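Local coordinates for uncharacterized sugar kinase PH1459 (PDB 3EWM), which probably phosphorylates a sugar, perhaps fructose, at the expense of ATP, as a member of the PfkB family of carbohydrate kinases, at residues K152-L163 against L179-K190. Sequence-based numbering, arbitrary orientation.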
# COMPACT_ATOMS: atom_id res chain seq x y z
N LYS A 152 -2.35 -19.86 -26.81
CA LYS A 152 -1.96 -19.47 -28.16
C LYS A 152 -2.50 -20.50 -29.15
O LYS A 152 -2.29 -21.70 -28.97
CB LYS A 152 -0.44 -19.36 -28.27
CG LYS A 152 0.06 -18.86 -29.63
CD LYS A 152 -0.11 -17.35 -29.72
CE LYS A 152 -0.75 -16.95 -31.02
NZ LYS A 152 -1.20 -15.52 -30.98
N GLY A 153 -3.23 -20.03 -30.16
CA GLY A 153 -3.88 -20.91 -31.13
C GLY A 153 -5.34 -21.24 -30.85
O GLY A 153 -6.10 -21.49 -31.79
N SER A 154 -5.73 -21.23 -29.57
CA SER A 154 -7.11 -21.57 -29.14
C SER A 154 -8.01 -20.38 -28.83
O SER A 154 -9.24 -20.49 -28.94
CB SER A 154 -7.07 -22.47 -27.90
OG SER A 154 -6.38 -23.67 -28.19
N SER A 155 -7.41 -19.28 -28.37
CA SER A 155 -8.11 -18.01 -28.13
C SER A 155 -7.24 -16.94 -28.73
O SER A 155 -6.02 -17.09 -28.75
CB SER A 155 -8.24 -17.70 -26.64
OG SER A 155 -8.67 -18.81 -25.87
N LEU A 156 -7.85 -15.85 -29.18
CA LEU A 156 -7.12 -14.65 -29.54
C LEU A 156 -6.48 -14.03 -28.29
O LEU A 156 -7.08 -14.00 -27.21
CB LEU A 156 -8.05 -13.63 -30.21
CG LEU A 156 -8.65 -14.09 -31.53
CD1 LEU A 156 -9.61 -13.06 -32.08
CD2 LEU A 156 -7.53 -14.39 -32.53
N ILE A 157 -5.26 -13.55 -28.46
CA ILE A 157 -4.50 -12.97 -27.38
C ILE A 157 -4.36 -11.48 -27.63
O ILE A 157 -3.98 -11.06 -28.72
CB ILE A 157 -3.10 -13.64 -27.27
CG1 ILE A 157 -3.24 -15.12 -26.92
CG2 ILE A 157 -2.22 -12.90 -26.26
CD1 ILE A 157 -2.05 -15.93 -27.31
N ALA A 158 -4.68 -10.69 -26.62
CA ALA A 158 -4.55 -9.24 -26.72
C ALA A 158 -3.63 -8.73 -25.63
O ALA A 158 -3.72 -9.16 -24.47
CB ALA A 158 -5.94 -8.58 -26.64
N PHE A 159 -2.74 -7.81 -26.00
CA PHE A 159 -1.71 -7.33 -25.10
C PHE A 159 -1.65 -5.81 -25.17
O PHE A 159 -1.45 -5.25 -26.24
CB PHE A 159 -0.36 -7.97 -25.46
CG PHE A 159 0.77 -7.57 -24.54
CD1 PHE A 159 0.80 -8.00 -23.22
CD2 PHE A 159 1.81 -6.77 -25.00
CE1 PHE A 159 1.86 -7.66 -22.38
CE2 PHE A 159 2.87 -6.41 -24.17
CZ PHE A 159 2.89 -6.86 -22.84
N ASP A 160 -1.92 -5.18 -24.04
CA ASP A 160 -1.72 -3.76 -23.86
C ASP A 160 -0.30 -3.62 -23.34
O ASP A 160 0.05 -4.12 -22.28
CB ASP A 160 -2.75 -3.26 -22.84
CG ASP A 160 -2.65 -1.78 -22.55
OD1 ASP A 160 -1.85 -1.07 -23.20
OD2 ASP A 160 -3.37 -1.35 -21.63
N VAL A 161 0.55 -2.97 -24.13
CA VAL A 161 1.95 -2.82 -23.77
C VAL A 161 2.04 -2.07 -22.43
O VAL A 161 2.87 -2.42 -21.57
CB VAL A 161 2.73 -2.09 -24.91
CG1 VAL A 161 4.14 -1.77 -24.49
CG2 VAL A 161 2.71 -2.96 -26.20
N ASN A 162 1.18 -1.08 -22.25
CA ASN A 162 1.05 -0.37 -20.97
C ASN A 162 2.39 -0.29 -20.24
O ASN A 162 2.55 -0.83 -19.13
CB ASN A 162 0.01 -1.07 -20.09
CG ASN A 162 -0.33 -0.27 -18.85
OD1 ASN A 162 -0.05 0.92 -18.76
ND2 ASN A 162 -0.92 -0.93 -17.86
N LEU A 163 3.35 0.37 -20.86
CA LEU A 163 4.70 0.29 -20.34
C LEU A 163 4.92 1.22 -19.16
O LEU A 163 4.65 2.42 -19.26
CB LEU A 163 5.74 0.52 -21.45
CG LEU A 163 7.16 0.10 -21.05
CD1 LEU A 163 7.19 -1.25 -20.30
CD2 LEU A 163 8.05 0.05 -22.28
N LEU A 179 8.53 -8.30 -22.98
CA LEU A 179 7.65 -7.51 -23.83
C LEU A 179 7.66 -8.03 -25.24
O LEU A 179 6.61 -8.18 -25.84
CB LEU A 179 8.00 -6.02 -23.82
CG LEU A 179 7.78 -5.24 -22.51
CD1 LEU A 179 8.20 -3.79 -22.71
CD2 LEU A 179 6.36 -5.31 -22.01
N GLU A 180 8.84 -8.33 -25.77
CA GLU A 180 8.92 -8.88 -27.11
C GLU A 180 8.22 -10.23 -27.17
O GLU A 180 7.48 -10.48 -28.10
CB GLU A 180 10.35 -9.00 -27.61
CG GLU A 180 10.40 -9.37 -29.07
CD GLU A 180 11.80 -9.40 -29.60
OE1 GLU A 180 12.75 -9.47 -28.81
OE2 GLU A 180 11.92 -9.36 -30.83
N GLU A 181 8.43 -11.09 -26.18
CA GLU A 181 7.80 -12.41 -26.22
C GLU A 181 6.28 -12.29 -26.17
O GLU A 181 5.59 -13.00 -26.89
CB GLU A 181 8.32 -13.33 -25.11
CG GLU A 181 9.77 -13.75 -25.32
CD GLU A 181 10.39 -14.40 -24.10
OE1 GLU A 181 11.54 -14.88 -24.21
OE2 GLU A 181 9.72 -14.43 -23.04
N SER A 182 5.79 -11.36 -25.35
CA SER A 182 4.35 -11.09 -25.21
C SER A 182 3.76 -10.55 -26.50
O SER A 182 2.69 -10.96 -26.91
CB SER A 182 4.11 -10.07 -24.09
OG SER A 182 4.57 -10.55 -22.85
N ILE A 183 4.45 -9.60 -27.11
CA ILE A 183 3.98 -9.00 -28.35
C ILE A 183 3.90 -10.09 -29.42
O ILE A 183 2.91 -10.19 -30.14
CB ILE A 183 4.88 -7.84 -28.80
CG1 ILE A 183 4.71 -6.63 -27.84
CG2 ILE A 183 4.51 -7.45 -30.22
CD1 ILE A 183 5.79 -5.54 -27.98
N LYS A 184 4.94 -10.92 -29.50
CA LYS A 184 5.00 -12.02 -30.47
C LYS A 184 3.90 -13.06 -30.26
O LYS A 184 3.47 -13.70 -31.22
CB LYS A 184 6.39 -12.65 -30.49
CG LYS A 184 7.40 -11.77 -31.24
CD LYS A 184 8.78 -12.40 -31.28
CE LYS A 184 9.64 -11.75 -32.35
NZ LYS A 184 10.94 -12.47 -32.50
N LEU A 185 3.42 -13.19 -29.03
CA LEU A 185 2.32 -14.09 -28.71
C LEU A 185 0.97 -13.47 -28.99
O LEU A 185 -0.02 -14.17 -29.13
CB LEU A 185 2.38 -14.54 -27.25
CG LEU A 185 3.50 -15.52 -26.84
CD1 LEU A 185 3.76 -15.36 -25.38
CD2 LEU A 185 3.13 -16.96 -27.19
N ALA A 186 0.93 -12.14 -29.09
CA ALA A 186 -0.34 -11.45 -29.20
C ALA A 186 -0.86 -11.35 -30.63
O ALA A 186 -0.11 -11.03 -31.56
CB ALA A 186 -0.27 -10.07 -28.55
N ASP A 187 -2.14 -11.62 -30.79
CA ASP A 187 -2.86 -11.34 -32.02
C ASP A 187 -3.14 -9.85 -32.13
O ASP A 187 -3.07 -9.27 -33.21
CB ASP A 187 -4.19 -12.07 -32.00
CG ASP A 187 -4.01 -13.56 -31.97
OD1 ASP A 187 -3.73 -14.13 -33.04
OD2 ASP A 187 -4.16 -14.16 -30.88
N ILE A 188 -3.47 -9.24 -30.99
CA ILE A 188 -3.91 -7.87 -30.92
C ILE A 188 -2.96 -7.18 -29.98
O ILE A 188 -2.76 -7.62 -28.84
CB ILE A 188 -5.35 -7.78 -30.36
CG1 ILE A 188 -6.32 -8.51 -31.29
CG2 ILE A 188 -5.78 -6.32 -30.16
CD1 ILE A 188 -7.35 -9.33 -30.52
N VAL A 189 -2.34 -6.11 -30.45
CA VAL A 189 -1.45 -5.34 -29.61
C VAL A 189 -1.93 -3.90 -29.59
O VAL A 189 -2.26 -3.32 -30.64
CB VAL A 189 0.03 -5.43 -30.10
CG1 VAL A 189 0.94 -4.42 -29.38
CG2 VAL A 189 0.56 -6.85 -29.91
N LYS A 190 -2.01 -3.36 -28.38
CA LYS A 190 -2.28 -1.96 -28.16
C LYS A 190 -1.05 -1.30 -27.55
O LYS A 190 -0.48 -1.78 -26.57
CB LYS A 190 -3.49 -1.82 -27.21
CG LYS A 190 -3.78 -0.39 -26.82
CD LYS A 190 -4.94 -0.32 -25.83
CE LYS A 190 -5.06 1.04 -25.21
NZ LYS A 190 -4.03 1.30 -24.18
O HOH W 1 -0.88 -14.98 -33.46
O HOH W 2 -3.95 -17.35 -30.45
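Phe-159 points from strand 156-160 onto the last turns of helix 172-185, and Ser-182 CB sits over the centre of its ring in a CH-pi contact, 3.7 Å from the centroid. The small serine suits this place because it lets the helix come close to the ring face; Ser-182 OG is hydrogen-bonded back to Val-178 O. Leu-179 CD2 meets the ring edge in plane, 3.9 Å from Phe-159 CZ, while the methyl of Ala-186 packs on Phe-159 CB. With CG trans to the backbone N (chi1 -178°), the ring leans out from the sheet toward the helix. A leucine in place of Phe-159 would probably leave Ser-182 without its flat partner and open a gap beside Leu-179.

Farther along, Val-161 CG2 touches Val-189 CG1, and Leu-163 CD1 meets Leu-179 CD1 at 3.6 Å. The strands 156-160 and 188-192 run parallel, joined by hydrogen bonds such as Phe-159 N to Ile-188 O (2.8 Å).

At the start of the strand pair, Asp-187 OD2 accepts Ile-157 N at 2.7 Å through its anti lone pair, doing a backbone acceptor's work. Lys-152, coming from the opposite direction, brings NZ to the same OD2 in a weak salt bridge, its NZ giving a shorter bond (2.6 Å) to Leu-185 O at the helix end from above the carbonyl plane; a water also links NZ to Asp-187 OD1. At the other end Lys-190, an ATP-binding residue near Thr-215, lies alongside Asp-160, its NZ 3.4 Å from OD1 of Asp-160 in a weak salt bridge.

This is a beta-alpha-beta unit of the ribokinase-like fold: strand 127-131 flanks strand 156-160, helix 140-151 packs on Ile-157 and Leu-185, and helix 245-259 covers Ala-158 and Ile-188 on the other face of the sheet.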